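Local coordinates for protein sulfurtransferase (Azotobacter vinelandii, PDB 1E0C) that catalyses the transfer of a sulfur atom from thiosulfate to cyanide, as a rhodanese built from two related domains, at residues A82-Y87 and Q107-L113; N114-A119 and A204-R208; I211-L215 and I242-Y248. All blocks are in the same frame, centred on the assembly; numbering follows the deposited sequence.

Contact 1 (A82-Y87 and Q107-L113); sequences AVYVVY and QQRYHYL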
ATOM      1  N   ALA A  82      -7.602  17.578   4.526  1.00 18.54           N
ATOM      2  CA  ALA A  82      -7.295  16.794   3.345  1.00 13.43           C
ATOM      3  C   ALA A  82      -7.986  15.425   3.356  1.00 13.47           C
ATOM      4  O   ALA A  82      -8.032  14.762   4.390  1.00 15.56           O
ATOM      5  CB  ALA A  82      -5.790  16.540   3.239  1.00 19.00           C
ATOM      6  N   VAL A  83      -8.370  15.002   2.165  1.00 12.56           N
ATOM      7  CA  VAL A  83      -8.836  13.642   1.921  1.00 12.09           C
ATOM      8  C   VAL A  83      -8.039  13.101   0.731  1.00 11.28           C
ATOM      9  O   VAL A  83      -8.077  13.677  -0.355  1.00 12.97           O
ATOM     10  CB  VAL A  83     -10.332  13.527   1.605  1.00 15.28           C
ATOM     11  CG1 VAL A  83     -10.683  12.048   1.394  1.00 11.86           C
ATOM     12  CG2 VAL A  83     -11.189  14.089   2.734  1.00 16.31           C
ATOM     13  N   TYR A  84      -7.238  12.067   0.982  1.00 11.82           N
ATOM     14  CA  TYR A  84      -6.404  11.514  -0.068  1.00  9.15           C
ATOM     15  C   TYR A  84      -7.185  10.451  -0.850  1.00 13.23           C
ATOM     16  O   TYR A  84      -7.945   9.685  -0.263  1.00 13.09           O
ATOM     17  CB  TYR A  84      -5.147  10.844   0.499  1.00 10.85           C
ATOM     18  CG  TYR A  84      -4.137  11.834   1.045  1.00  7.34           C
ATOM     19  CD1 TYR A  84      -4.327  12.412   2.282  1.00 10.76           C
ATOM     20  CD2 TYR A  84      -3.004  12.167   0.303  1.00 11.20           C
ATOM     21  CE1 TYR A  84      -3.409  13.313   2.809  1.00 10.05           C
ATOM     22  CE2 TYR A  84      -2.082  13.062   0.822  1.00 11.44           C
ATOM     23  CZ  TYR A  84      -2.305  13.647   2.043  1.00 13.82           C
ATOM     24  OH  TYR A  84      -1.385  14.535   2.560  1.00 13.19           O
ATOM     25  N   VAL A  85      -7.025  10.503  -2.154  1.00 10.75           N
ATOM     26  CA  VAL A  85      -7.447   9.406  -3.028  1.00 11.90           C
ATOM     27  C   VAL A  85      -6.195   8.930  -3.753  1.00 15.14           C
ATOM     28  O   VAL A  85      -5.419   9.757  -4.241  1.00 11.03           O
ATOM     29  CB  VAL A  85      -8.531   9.791  -4.033  1.00 10.24           C
ATOM     30  CG1 VAL A  85      -8.817   8.619  -4.970  1.00 11.56           C
ATOM     31  CG2 VAL A  85      -9.801  10.181  -3.281  1.00 11.44           C
ATOM     32  N   VAL A  86      -5.919   7.635  -3.654  1.00  7.92           N
ATOM     33  CA  VAL A  86      -4.630   7.125  -4.109  1.00  7.35           C
ATOM     34  C   VAL A  86      -4.795   6.101  -5.214  1.00  9.47           C
ATOM     35  O   VAL A  86      -5.644   5.204  -5.119  1.00 11.71           O
ATOM     36  CB  VAL A  86      -3.902   6.459  -2.912  1.00 12.13           C
ATOM     37  CG1 VAL A  86      -2.470   6.131  -3.276  1.00 13.08           C
ATOM     38  CG2 VAL A  86      -3.980   7.349  -1.677  1.00 13.15           C
ATOM     39  N   TYR A  87      -3.930   6.157  -6.223  1.00  7.11           N
ATOM     40  CA  TYR A  87      -3.964   5.152  -7.273  1.00  8.56           C
ATOM     41  C   TYR A  87      -2.604   4.885  -7.889  1.00 12.69           C
ATOM     42  O   TYR A  87      -1.684   5.694  -7.815  1.00 13.19           O
ATOM     43  CB  TYR A  87      -4.956   5.546  -8.368  1.00 11.72           C
ATOM     44  CG  TYR A  87      -4.530   6.675  -9.279  1.00  9.15           C
ATOM     45  CD1 TYR A  87      -4.862   7.988  -8.977  1.00 12.55           C
ATOM     46  CD2 TYR A  87      -3.872   6.416 -10.474  1.00 13.62           C
ATOM     47  CE1 TYR A  87      -4.501   9.027  -9.824  1.00  9.31           C
ATOM     48  CE2 TYR A  87      -3.524   7.444 -11.341  1.00 11.13           C
ATOM     49  CZ  TYR A  87      -3.844   8.742 -10.997  1.00 12.62           C
ATOM     50  OH  TYR A  87      -3.525   9.770 -11.861  1.00 11.31           O
ATOM     51  N   GLN A 107      -2.579  10.300   9.008  1.00  9.17           N
ATOM     52  CA  GLN A 107      -3.717  10.787   8.203  1.00 10.98           C
ATOM     53  C   GLN A 107      -4.895   9.827   8.381  1.00 19.80           C
ATOM     54  O   GLN A 107      -4.730   8.627   8.145  1.00 18.16           O
ATOM     55  CB  GLN A 107      -3.319  10.833   6.729  1.00 14.33           C
ATOM     56  CG  GLN A 107      -4.460  11.111   5.764  1.00 11.48           C
ATOM     57  CD  GLN A 107      -5.050  12.497   5.918  1.00 12.92           C
ATOM     58  OE1 GLN A 107      -4.450  13.399   6.510  1.00 13.45           O
ATOM     59  NE2 GLN A 107      -6.243  12.712   5.369  1.00 12.45           N
ATOM     60  N   GLN A 108      -6.073  10.363   8.683  1.00 13.68           N
ATOM     61  CA  GLN A 108      -7.227   9.490   8.896  1.00 21.12           C
ATOM     62  C   GLN A 108      -8.077   9.298   7.656  1.00 23.23           C
ATOM     63  O   GLN A 108      -8.653   8.223   7.456  1.00 19.29           O
ATOM     64  CB  GLN A 108      -8.084  10.052  10.038  1.00 21.68           C
ATOM     65  CG  GLN A 108      -7.276  10.404  11.276  1.00 29.45           C
ATOM     66  CD  GLN A 108      -7.289   9.290  12.304  1.00 48.43           C
ATOM     67  OE1 GLN A 108      -6.405   8.436  12.323  1.00 58.22           O
ATOM     68  NE2 GLN A 108      -8.305   9.292  13.161  1.00 50.26           N
ATOM     69  N   ARG A 109      -8.247  10.343   6.847  1.00 14.70           N
ATOM     70  CA  ARG A 109      -9.167  10.255   5.714  1.00 13.11           C
ATOM     71  C   ARG A 109      -8.483   9.972   4.405  1.00 16.57           C
ATOM     72  O   ARG A 109      -7.675  10.752   3.906  1.00 12.94           O
ATOM     73  CB  ARG A 109     -10.007  11.557   5.667  1.00 13.89           C
ATOM     74  CG  ARG A 109     -10.686  11.729   7.021  1.00 19.67           C
ATOM     75  CD  ARG A 109     -11.546  12.963   7.147  1.00 44.42           C
ATOM     76  NE  ARG A 109     -12.460  12.815   8.284  1.00 57.67           N
ATOM     77  CZ  ARG A 109     -12.993  13.805   8.981  1.00 66.81           C
ATOM     78  NH1 ARG A 109     -12.733  15.066   8.664  1.00 68.64           N
ATOM     79  NH2 ARG A 109     -13.808  13.540   9.995  1.00 68.00           N
ATOM     80  N   TYR A 110      -8.788   8.803   3.832  1.00 10.57           N
ATOM     81  CA  TYR A 110      -8.215   8.421   2.555  1.00 10.27           C
ATOM     82  C   TYR A 110      -9.016   7.299   1.899  1.00 16.96           C
ATOM     83  O   TYR A 110      -9.834   6.618   2.514  1.00 10.93           O
ATOM     84  CB  TYR A 110      -6.752   8.011   2.664  1.00 13.54           C
ATOM     85  CG  TYR A 110      -6.481   6.936   3.693  1.00 11.97           C
ATOM     86  CD1 TYR A 110      -6.902   5.629   3.485  1.00 16.76           C
ATOM     87  CD2 TYR A 110      -5.797   7.236   4.863  1.00 12.87           C
ATOM     88  CE1 TYR A 110      -6.654   4.652   4.432  1.00 16.50           C
ATOM     89  CE2 TYR A 110      -5.546   6.262   5.818  1.00 14.31           C
ATOM     90  CZ  TYR A 110      -5.971   4.969   5.585  1.00 19.33           C
ATOM     91  OH  TYR A 110      -5.733   3.990   6.526  1.00 20.35           O
ATOM     92  N   HIS A 111      -8.840   7.205   0.588  1.00 11.90           N
ATOM     93  CA  HIS A 111      -9.523   6.216  -0.229  1.00 11.29           C
ATOM     94  C   HIS A 111      -8.552   5.640  -1.251  1.00 12.86           C
ATOM     95  O   HIS A 111      -7.606   6.310  -1.673  1.00 12.51           O
ATOM     96  CB  HIS A 111     -10.697   6.864  -1.004  1.00 10.30           C
ATOM     97  CG  HIS A 111     -11.704   7.469  -0.074  1.00  8.66           C
ATOM     98  ND1 HIS A 111     -12.733   6.739   0.476  1.00 11.09           N
ATOM     99  CD2 HIS A 111     -11.766   8.707   0.479  1.00 11.54           C
ATOM    100  CE1 HIS A 111     -13.408   7.504   1.323  1.00 12.48           C
ATOM    101  NE2 HIS A 111     -12.831   8.693   1.355  1.00 18.97           N
ATOM    102  N   TYR A 112      -8.827   4.411  -1.657  1.00  8.91           N
ATOM    103  CA  TYR A 112      -8.122   3.767  -2.741  1.00  9.58           C
ATOM    104  C   TYR A 112      -9.046   3.712  -3.965  1.00 12.81           C
ATOM    105  O   TYR A 112     -10.214   3.351  -3.818  1.00 11.81           O
ATOM    106  CB  TYR A 112      -7.759   2.313  -2.382  1.00 10.13           C
ATOM    107  CG  TYR A 112      -7.250   1.536  -3.576  1.00  9.99           C
ATOM    108  CD1 TYR A 112      -6.141   1.982  -4.278  1.00  6.91           C
ATOM    109  CD2 TYR A 112      -7.873   0.366  -4.008  1.00  8.91           C
ATOM    110  CE1 TYR A 112      -5.641   1.299  -5.361  1.00  8.78           C
ATOM    111  CE2 TYR A 112      -7.378  -0.329  -5.095  1.00  7.43           C
ATOM    112  CZ  TYR A 112      -6.270   0.137  -5.773  1.00 11.13           C
ATOM    113  OH  TYR A 112      -5.779  -0.533  -6.864  1.00 11.09           O
ATOM    114  N   LEU A 113      -8.521   4.131  -5.108  1.00 11.70           N
ATOM    115  CA  LEU A 113      -9.297   4.035  -6.347  1.00 12.36           C
ATOM    116  C   LEU A 113      -9.210   2.596  -6.861  1.00 10.90           C
ATOM    117  O   LEU A 113      -8.160   2.145  -7.311  1.00  7.33           O
ATOM    118  CB  LEU A 113      -8.727   4.979  -7.417  1.00 10.19           C
ATOM    119  CG  LEU A 113      -9.397   4.854  -8.795  1.00 15.15           C
ATOM    120  CD1 LEU A 113     -10.874   5.229  -8.675  1.00 11.91           C
ATOM    121  CD2 LEU A 113      -8.700   5.745  -9.812  1.00 15.17           C
TER

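Contact 2 (N114-A119 and A204-R208); sequences NGGLTA and ALRIR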
ATOM      1  N   ASN A 114     -10.319   1.869  -6.756  1.00 12.15           N
ATOM      2  CA  ASN A 114     -10.325   0.457  -7.150  1.00  9.34           C
ATOM      3  C   ASN A 114      -9.858   0.242  -8.572  1.00 11.24           C
ATOM      4  O   ASN A 114     -10.442   0.782  -9.519  1.00 12.76           O
ATOM      5  CB  ASN A 114     -11.745  -0.101  -6.965  1.00  9.21           C
ATOM      6  CG  ASN A 114     -11.728  -1.597  -6.686  1.00 15.39           C
ATOM      7  OD1 ASN A 114     -10.666  -2.191  -6.528  1.00 11.53           O
ATOM      8  ND2 ASN A 114     -12.910  -2.198  -6.618  1.00 11.36           N
ATOM      9  N   GLY A 115      -8.780  -0.515  -8.762  1.00  7.22           N
ATOM     10  CA  GLY A 115      -8.240  -0.766 -10.088  1.00  9.71           C
ATOM     11  C   GLY A 115      -7.404   0.405 -10.609  1.00 10.13           C
ATOM     12  O   GLY A 115      -6.852   0.340 -11.711  1.00  9.54           O
ATOM     13  N   GLY A 116      -7.308   1.468  -9.827  1.00 11.95           N
ATOM     14  CA  GLY A 116      -6.479   2.612 -10.159  1.00  8.91           C
ATOM     15  C   GLY A 116      -6.663   3.096 -11.586  1.00 10.42           C
ATOM     16  O   GLY A 116      -7.766   3.178 -12.128  1.00 11.39           O
ATOM     17  N   LEU A 117      -5.550   3.453 -12.225  1.00 11.27           N
ATOM     18  CA  LEU A 117      -5.612   3.973 -13.597  1.00 10.16           C
ATOM     19  C   LEU A 117      -6.102   2.926 -14.578  1.00 11.30           C
ATOM     20  O   LEU A 117      -6.655   3.252 -15.632  1.00 13.45           O
ATOM     21  CB  LEU A 117      -4.225   4.486 -14.008  1.00  9.79           C
ATOM     22  CG  LEU A 117      -4.181   5.242 -15.345  1.00 16.06           C
ATOM     23  CD1 LEU A 117      -4.809   6.620 -15.192  1.00 16.39           C
ATOM     24  CD2 LEU A 117      -2.736   5.375 -15.813  1.00 16.57           C
ATOM     25  N   THR A 118      -5.792   1.651 -14.328  1.00 12.98           N
ATOM     26  CA  THR A 118      -6.264   0.587 -15.217  1.00 10.30           C
ATOM     27  C   THR A 118      -7.786   0.660 -15.351  1.00  9.73           C
ATOM     28  O   THR A 118      -8.297   0.694 -16.470  1.00 14.50           O
ATOM     29  CB  THR A 118      -5.875  -0.795 -14.653  1.00 15.25           C
ATOM     30  OG1 THR A 118      -4.502  -0.721 -14.231  1.00 13.15           O
ATOM     31  CG2 THR A 118      -6.000  -1.869 -15.726  1.00 13.14           C
ATOM     32  N   ALA A 119      -8.483   0.755 -14.231  1.00  8.73           N
ATOM     33  CA  ALA A 119      -9.945   0.821 -14.247  1.00 11.21           C
ATOM     34  C   ALA A 119     -10.428   2.150 -14.817  1.00 17.93           C
ATOM     35  O   ALA A 119     -11.392   2.202 -15.583  1.00 10.94           O
ATOM     36  CB  ALA A 119     -10.484   0.605 -12.837  1.00 13.71           C
ATOM     37  N   ALA A 204     -10.272  -4.968 -14.759  1.00 12.07           N
ATOM     38  CA  ALA A 204      -9.292  -3.889 -14.798  1.00 16.09           C
ATOM     39  C   ALA A 204      -8.474  -3.773 -13.525  1.00 15.03           C
ATOM     40  O   ALA A 204      -8.188  -2.674 -13.045  1.00 11.66           O
ATOM     41  CB  ALA A 204      -9.974  -2.562 -15.128  1.00 11.59           C
ATOM     42  N   LEU A 205      -8.101  -4.907 -12.936  1.00 12.63           N
ATOM     43  CA  LEU A 205      -7.253  -4.979 -11.771  1.00 12.73           C
ATOM     44  C   LEU A 205      -7.864  -4.435 -10.500  1.00 13.63           C
ATOM     45  O   LEU A 205      -7.162  -4.201  -9.518  1.00 12.32           O
ATOM     46  CB  LEU A 205      -5.860  -4.396 -12.028  1.00 12.49           C
ATOM     47  CG  LEU A 205      -5.067  -5.068 -13.162  1.00 15.56           C
ATOM     48  CD1 LEU A 205      -3.739  -4.369 -13.382  1.00 13.66           C
ATOM     49  CD2 LEU A 205      -4.846  -6.549 -12.844  1.00 17.05           C
ATOM     50  N   ARG A 206      -9.195  -4.366 -10.436  1.00  9.57           N
ATOM     51  CA  ARG A 206      -9.862  -4.088  -9.166  1.00 11.10           C
ATOM     52  C   ARG A 206      -9.564  -5.262  -8.215  1.00 11.96           C
ATOM     53  O   ARG A 206      -9.151  -6.330  -8.669  1.00 13.87           O
ATOM     54  CB  ARG A 206     -11.374  -3.976  -9.336  1.00 12.31           C
ATOM     55  CG  ARG A 206     -11.837  -2.704 -10.060  1.00  8.46           C
ATOM     56  CD  ARG A 206     -13.362  -2.748 -10.178  1.00 11.56           C
ATOM     57  NE  ARG A 206     -13.908  -1.551 -10.798  1.00  9.28           N
ATOM     58  CZ  ARG A 206     -13.772  -1.188 -12.061  1.00  9.43           C
ATOM     59  NH1 ARG A 206     -13.086  -1.891 -12.947  1.00 11.02           N
ATOM     60  NH2 ARG A 206     -14.360  -0.047 -12.452  1.00 14.97           N
ATOM     61  N   ILE A 207      -9.794  -5.016  -6.943  1.00  8.68           N
ATOM     62  CA  ILE A 207      -9.662  -6.080  -5.933  1.00 11.41           C
ATOM     63  C   ILE A 207     -10.767  -7.104  -6.204  1.00 15.55           C
ATOM     64  O   ILE A 207     -11.890  -6.685  -6.495  1.00 13.32           O
ATOM     65  CB  ILE A 207      -9.821  -5.490  -4.528  1.00 12.51           C
ATOM     66  CG1 ILE A 207      -8.634  -4.563  -4.213  1.00  9.25           C
ATOM     67  CG2 ILE A 207      -9.923  -6.579  -3.470  1.00 13.57           C
ATOM     68  CD1 ILE A 207      -8.958  -3.515  -3.170  1.00 11.72           C
ATOM     69  N   ARG A 208     -10.430  -8.386  -6.256  1.00 10.92           N
ATOM     70  CA  ARG A 208     -11.461  -9.396  -6.552  1.00 10.25           C
ATOM     71  C   ARG A 208     -12.593  -9.316  -5.551  1.00  9.67           C
ATOM     72  O   ARG A 208     -12.401  -9.051  -4.366  1.00  9.43           O
ATOM     73  CB  ARG A 208     -10.840 -10.791  -6.566  1.00 10.09           C
ATOM     74  CG  ARG A 208     -10.173 -11.156  -5.239  1.00  7.43           C
ATOM     75  CD  ARG A 208      -9.266 -12.369  -5.466  1.00 10.63           C
ATOM     76  NE  ARG A 208     -10.052 -13.547  -5.830  1.00 13.99           N
ATOM     77  CZ  ARG A 208      -9.517 -14.715  -6.162  1.00 12.78           C
ATOM     78  NH1 ARG A 208      -8.202 -14.848  -6.235  1.00 11.94           N
ATOM     79  NH2 ARG A 208     -10.293 -15.766  -6.416  1.00 10.51           N
TER
HETATM   80  O   HOH W   1     -13.645  -4.898  -5.771  1.00 18.23           O
HETATM   81  O   HOH W   2     -12.897  -0.317 -15.365  1.00 24.84           O

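Contact 3 (I211-L215 and I242-Y248); sequences IAGRL and IAKALGY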
ATOM      1  N   ILE A 211     -12.648 -11.629  -2.356  1.00 12.03           N
ATOM      2  CA  ILE A 211     -11.410 -11.601  -1.581  1.00  8.56           C
ATOM      3  C   ILE A 211     -11.569 -12.089  -0.155  1.00  8.68           C
ATOM      4  O   ILE A 211     -10.694 -12.803   0.348  1.00 10.65           O
ATOM      5  CB  ILE A 211     -10.809 -10.182  -1.611  1.00 10.33           C
ATOM      6  CG1 ILE A 211      -9.419 -10.154  -0.964  1.00  6.91           C
ATOM      7  CG2 ILE A 211     -11.734  -9.180  -0.941  1.00 10.99           C
ATOM      8  CD1 ILE A 211      -8.388 -10.937  -1.765  1.00 11.61           C
ATOM      9  N   ALA A 212     -12.638 -11.711   0.545  1.00  8.38           N
ATOM     10  CA  ALA A 212     -12.788 -12.115   1.941  1.00 10.54           C
ATOM     11  C   ALA A 212     -12.743 -13.628   2.112  1.00 11.03           C
ATOM     12  O   ALA A 212     -12.006 -14.135   2.965  1.00 10.52           O
ATOM     13  CB  ALA A 212     -14.038 -11.526   2.558  1.00 10.21           C
ATOM     14  N   GLY A 213     -13.543 -14.346   1.336  1.00 10.76           N
ATOM     15  CA  GLY A 213     -13.557 -15.807   1.385  1.00 16.23           C
ATOM     16  C   GLY A 213     -12.184 -16.406   1.131  1.00 13.29           C
ATOM     17  O   GLY A 213     -11.792 -17.412   1.733  1.00 11.39           O
ATOM     18  N   ARG A 214     -11.442 -15.825   0.186  1.00  9.70           N
ATOM     19  CA  ARG A 214     -10.121 -16.351  -0.152  1.00  9.39           C
ATOM     20  C   ARG A 214      -9.134 -16.137   0.986  1.00  8.47           C
ATOM     21  O   ARG A 214      -8.286 -16.980   1.288  1.00 11.41           O
ATOM     22  CB  ARG A 214      -9.634 -15.710  -1.455  1.00  7.13           C
ATOM     23  CG  ARG A 214     -10.591 -15.821  -2.628  1.00  9.22           C
ATOM     24  CD  ARG A 214     -10.732 -17.242  -3.153  1.00  8.29           C
ATOM     25  NE  ARG A 214     -11.570 -18.069  -2.278  1.00 10.53           N
ATOM     26  CZ  ARG A 214     -12.889 -18.015  -2.234  1.00 13.66           C
ATOM     27  NH1 ARG A 214     -13.556 -17.193  -3.040  1.00 11.72           N
ATOM     28  NH2 ARG A 214     -13.558 -18.809  -1.403  1.00 12.99           N
ATOM     29  N   LEU A 215      -9.235 -14.985   1.656  1.00  6.77           N
ATOM     30  CA  LEU A 215      -8.361 -14.725   2.793  1.00  9.21           C
ATOM     31  C   LEU A 215      -8.729 -15.661   3.952  1.00 11.56           C
ATOM     32  O   LEU A 215      -7.845 -16.206   4.598  1.00 10.30           O
ATOM     33  CB  LEU A 215      -8.461 -13.273   3.249  1.00  8.59           C
ATOM     34  CG  LEU A 215      -8.003 -12.230   2.222  1.00  9.42           C
ATOM     35  CD1 LEU A 215      -8.098 -10.836   2.842  1.00 16.01           C
ATOM     36  CD2 LEU A 215      -6.602 -12.517   1.717  1.00 12.92           C
ATOM     37  N   ILE A 242      -5.937  -4.038   1.367  1.00 12.43           N
ATOM     38  CA  ILE A 242      -7.117  -4.923   1.368  1.00  7.68           C
ATOM     39  C   ILE A 242      -7.586  -5.242   2.764  1.00 10.02           C
ATOM     40  O   ILE A 242      -8.782  -5.148   3.085  1.00  9.51           O
ATOM     41  CB  ILE A 242      -6.768  -6.209   0.587  1.00 11.34           C
ATOM     42  CG1 ILE A 242      -6.677  -5.875  -0.906  1.00  9.51           C
ATOM     43  CG2 ILE A 242      -7.776  -7.320   0.849  1.00  9.24           C
ATOM     44  CD1 ILE A 242      -6.139  -6.995  -1.770  1.00  8.09           C
ATOM     45  N   ALA A 243      -6.668  -5.635   3.659  1.00  9.93           N
ATOM     46  CA  ALA A 243      -7.083  -5.935   5.029  1.00 14.25           C
ATOM     47  C   ALA A 243      -7.749  -4.732   5.680  1.00 13.60           C
ATOM     48  O   ALA A 243      -8.770  -4.876   6.358  1.00 13.79           O
ATOM     49  CB  ALA A 243      -5.927  -6.444   5.874  1.00 11.49           C
ATOM     50  N   LYS A 244      -7.182  -3.540   5.477  1.00 11.59           N
ATOM     51  CA  LYS A 244      -7.792  -2.332   6.022  1.00 12.17           C
ATOM     52  C   LYS A 244      -9.185  -2.115   5.396  1.00 10.00           C
ATOM     53  O   LYS A 244     -10.104  -1.726   6.096  1.00 13.41           O
ATOM     54  CB  LYS A 244      -6.968  -1.087   5.697  1.00 15.53           C
ATOM     55  CG  LYS A 244      -5.474  -1.220   5.895  1.00 30.32           C
ATOM     56  CD  LYS A 244      -4.963  -0.390   7.050  1.00 37.45           C
ATOM     57  CE  LYS A 244      -5.292  -0.994   8.397  1.00 33.99           C
ATOM     58  NZ  LYS A 244      -5.433   0.055   9.449  1.00 28.38           N
ATOM     59  N   ALA A 245      -9.250  -2.281   4.082  1.00 11.22           N
ATOM     60  CA  ALA A 245     -10.482  -2.036   3.336  1.00  9.10           C
ATOM     61  C   ALA A 245     -11.595  -2.985   3.774  1.00 13.03           C
ATOM     62  O   ALA A 245     -12.748  -2.571   3.878  1.00 10.91           O
ATOM     63  CB  ALA A 245     -10.220  -2.204   1.843  1.00 10.48           C
ATOM     64  N   LEU A 246     -11.236  -4.210   4.155  1.00 13.05           N
ATOM     65  CA  LEU A 246     -12.228  -5.175   4.616  1.00 11.84           C
ATOM     66  C   LEU A 246     -12.636  -4.938   6.061  1.00 15.97           C
ATOM     67  O   LEU A 246     -13.507  -5.647   6.576  1.00 16.18           O
ATOM     68  CB  LEU A 246     -11.720  -6.610   4.453  1.00 12.79           C
ATOM     69  CG  LEU A 246     -11.539  -7.092   3.006  1.00 13.14           C
ATOM     70  CD1 LEU A 246     -10.883  -8.465   2.987  1.00 16.81           C
ATOM     71  CD2 LEU A 246     -12.894  -7.150   2.303  1.00 15.49           C
ATOM     72  N   GLY A 247     -11.996  -3.997   6.740  1.00 13.84           N
ATOM     73  CA  GLY A 247     -12.329  -3.640   8.102  1.00 15.05           C
ATOM     74  C   GLY A 247     -11.573  -4.437   9.151  1.00 16.32           C
ATOM     75  O   GLY A 247     -12.001  -4.498  10.309  1.00 14.41           O
ATOM     76  N   TYR A 248     -10.465  -5.070   8.772  1.00  9.94           N
ATOM     77  CA  TYR A 248      -9.681  -5.814   9.783  1.00 13.18           C
ATOM     78  C   TYR A 248      -9.108  -4.795  10.767  1.00 13.10           C
ATOM     79  O   TYR A 248      -8.471  -3.826  10.342  1.00 14.15           O
ATOM     80  CB  TYR A 248      -8.568  -6.589   9.107  1.00 11.02           C
ATOM     81  CG  TYR A 248      -8.917  -7.852   8.359  1.00 11.18           C
ATOM     82  CD1 TYR A 248      -9.945  -7.897   7.431  1.00 13.30           C
ATOM     83  CD2 TYR A 248      -8.167  -9.008   8.549  1.00  8.49           C
ATOM     84  CE1 TYR A 248     -10.226  -9.055   6.725  1.00 12.88           C
ATOM     85  CE2 TYR A 248      -8.431 -10.166   7.839  1.00 12.25           C
ATOM     86  CZ  TYR A 248      -9.478 -10.187   6.938  1.00 12.92           C
ATOM     87  OH  TYR A 248      -9.761 -11.346   6.237  1.00 11.49           O
TER

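Contact 1 (A82-Y87 and Q107-L113)
Tyr84, Val85 and Val86 pair in parallel with Tyr110, His111 and Tyr112, the axes of strands 83-87 and 110-113 approaching to 4.6 Å at an angle of 22°. The backbone bonds alternate as expected of a parallel sheet: Tyr84 N gives to Arg109 O, His111 N to Tyr84 O at 2.8 Å, Val86 N to His111 O, and Leu113 N to Val86 O. The strands are joined by helix 93-104 in a beta-alpha-beta crossover of the first rhodanese-like domain. That helix packs on the face bearing Tyr84, Tyr110 and Tyr112, while Val85, on the other face, and Leu113 reach helix 13-17.

Before the strand pairing begins, Gln107 provides a side-chain link. Its chain bends at chi2 (66°) and brings the amide up to the edge of the Tyr84 ring, the two planes 69° apart, with Gln107 NE2 near the ring plane, 3.6 Å from Tyr84 CD1. NE2 spends both hydrogens: one runs almost straight to Arg109 O at 2.8 Å, the other takes a more bent path to Ala82 O at 2.9 Å, approaching from above that carbonyl's plane. Tyr84 OH itself bonds to His78.

On the opposite face, Val83 CG1 meets the edge of the His111 imidazole in its plane, 3.6 Å from His111 CD2. His111 ND1 is held by Pro8 O. The Tyr84 and Tyr110 CB atoms touch, yet Tyr110 directs its hydroxyl to Asp103. Beyond the last bridge, Tyr87 CB lies 3.9 Å from Leu113 CB.

At Arg109 O the Gln107 side chain shares an acceptor with the first strand bond, and its second N-H ties the approach to strand 110-113 to Ala82. These two bonds should hold the amide plane against rotation.

Contact 2 (N114-A119 and A204-R208)
Asn114 and Arg206 cross at about a right angle where the two rhodanese-like domains meet, the one supplying the turn and helix start after strand 110-113, the other the weakly bonded strand 206-207. Asn114 OD1 accepts from Ile207 N at 3.0 Å, a nearly straight bond, and the amide carbon rests on the aliphatic part of the arginine, Asn114 CG lying 3.6 Å from Arg206 CG. Because the arginine chain is extended from CG to NE, its guanidinium continues past the amide to Ala119, whose CB sits over one guanidinium face, toward the rim, 3.6 Å from Arg206 NH1. The amide and guanidinium planes are 73° apart and so do not stack.

Next to this crossing, the backbones come close together. Gly115 CA lies 3.5 Å from Ala204 O, and the same carbonyl is touched by Thr118 CB. Ala204 CB packs on Ala119 CA, and Leu205 CD1 reaches Thr118 OG1.

Further out, charges and waters fix the polar ends. Glu12 takes a salt bridge from Arg206 NE and a hydrogen bond from Asn114 ND2, and Glu123 pairs with Arg206 NH2; these two carboxylates probably favour the charged arginine and set its orientation. Arg206 NH1 also bonds to Arg203 O. One water bridges Asn114 ND2 to Ile207 O, taking a hydrogen at 2.9 Å from ND2 and giving one to Ile207 O. A second water, in the guanidinium plane, accepts from Arg206 NH1 and donates to Ala119 O at 2.9 Å.

Contact 3 (I211-L215 and I242-Y248)
The Tyr248 ring is the flat group that reaches Leu215 here, and it does so with its hydroxyl end: Tyr248 OH is 3.8 Å from Leu215 CB, while Leu215 CD1 slants in on the ring near CZ, aligned with neither face nor edge. The hydroxyl bonds outside the contact to Ile220 O, a bond that should limit how the ring can shift against the leucine. This is helix-to-helix packing in the second rhodanese-like domain, between the start of helix 211-217 and the C-terminal end of helix 235-245, and apart from the tyrosine it is made of aliphatic side chains.

Ile211 and Leu215, one helical turn apart, project toward Ile242 and Leu246, which are likewise a turn apart. Ile211 holds CG1 anti to its backbone nitrogen (chi1 -173°), which sets CG1 against Ile242 CG2 at 3.7 Å and leaves Ile211 CG2 for Leu246, whose CD2 it meets at 4.0 Å. Leu215 CD1 touches Ile242 CG2, Leu246 CD1 and the tyrosine. Trp166 of strand 163-167 lies against both Leu215 and Ile242, extending the apolar cluster toward the central sheet.

A Schellman motif ends helix 235-245: Gly247 has positive phi, Gly247 N bonds to Lys244 O, and Tyr248 N reaches back to Ala243 O at 3.0 Å. The chain thus turns just after Leu246 and brings Tyr248 around to the same side as that leucine. Both then converge on a single methyl, Leu215 CD1, which stands 3.7 Å from Leu246 CD1.

How the contacts relate
The three contacts run in series from the first rhodanese-like domain to the second. Strand 110-113 of contact 1 leads directly into the turn of contact 2, whose centre lies about 16 Å from those of contacts 1 and 3. Tyr87 CB packs 3.8 Å from Gly116 CA. Ile207 CD1 lies 4.0 Å from both Ile242 CG1 and Tyr112 CE2, so this one methyl touches both other contacts. The side chains of Tyr87 and Thr118 are about 11 and 10 Å from a bound magnesium ion. Cys230, found as a persulfide, consistent with the sulfur-carrying cysteine of a rhodanese, shortly precedes helix 235-245, whose C-terminal end packs in contact 3.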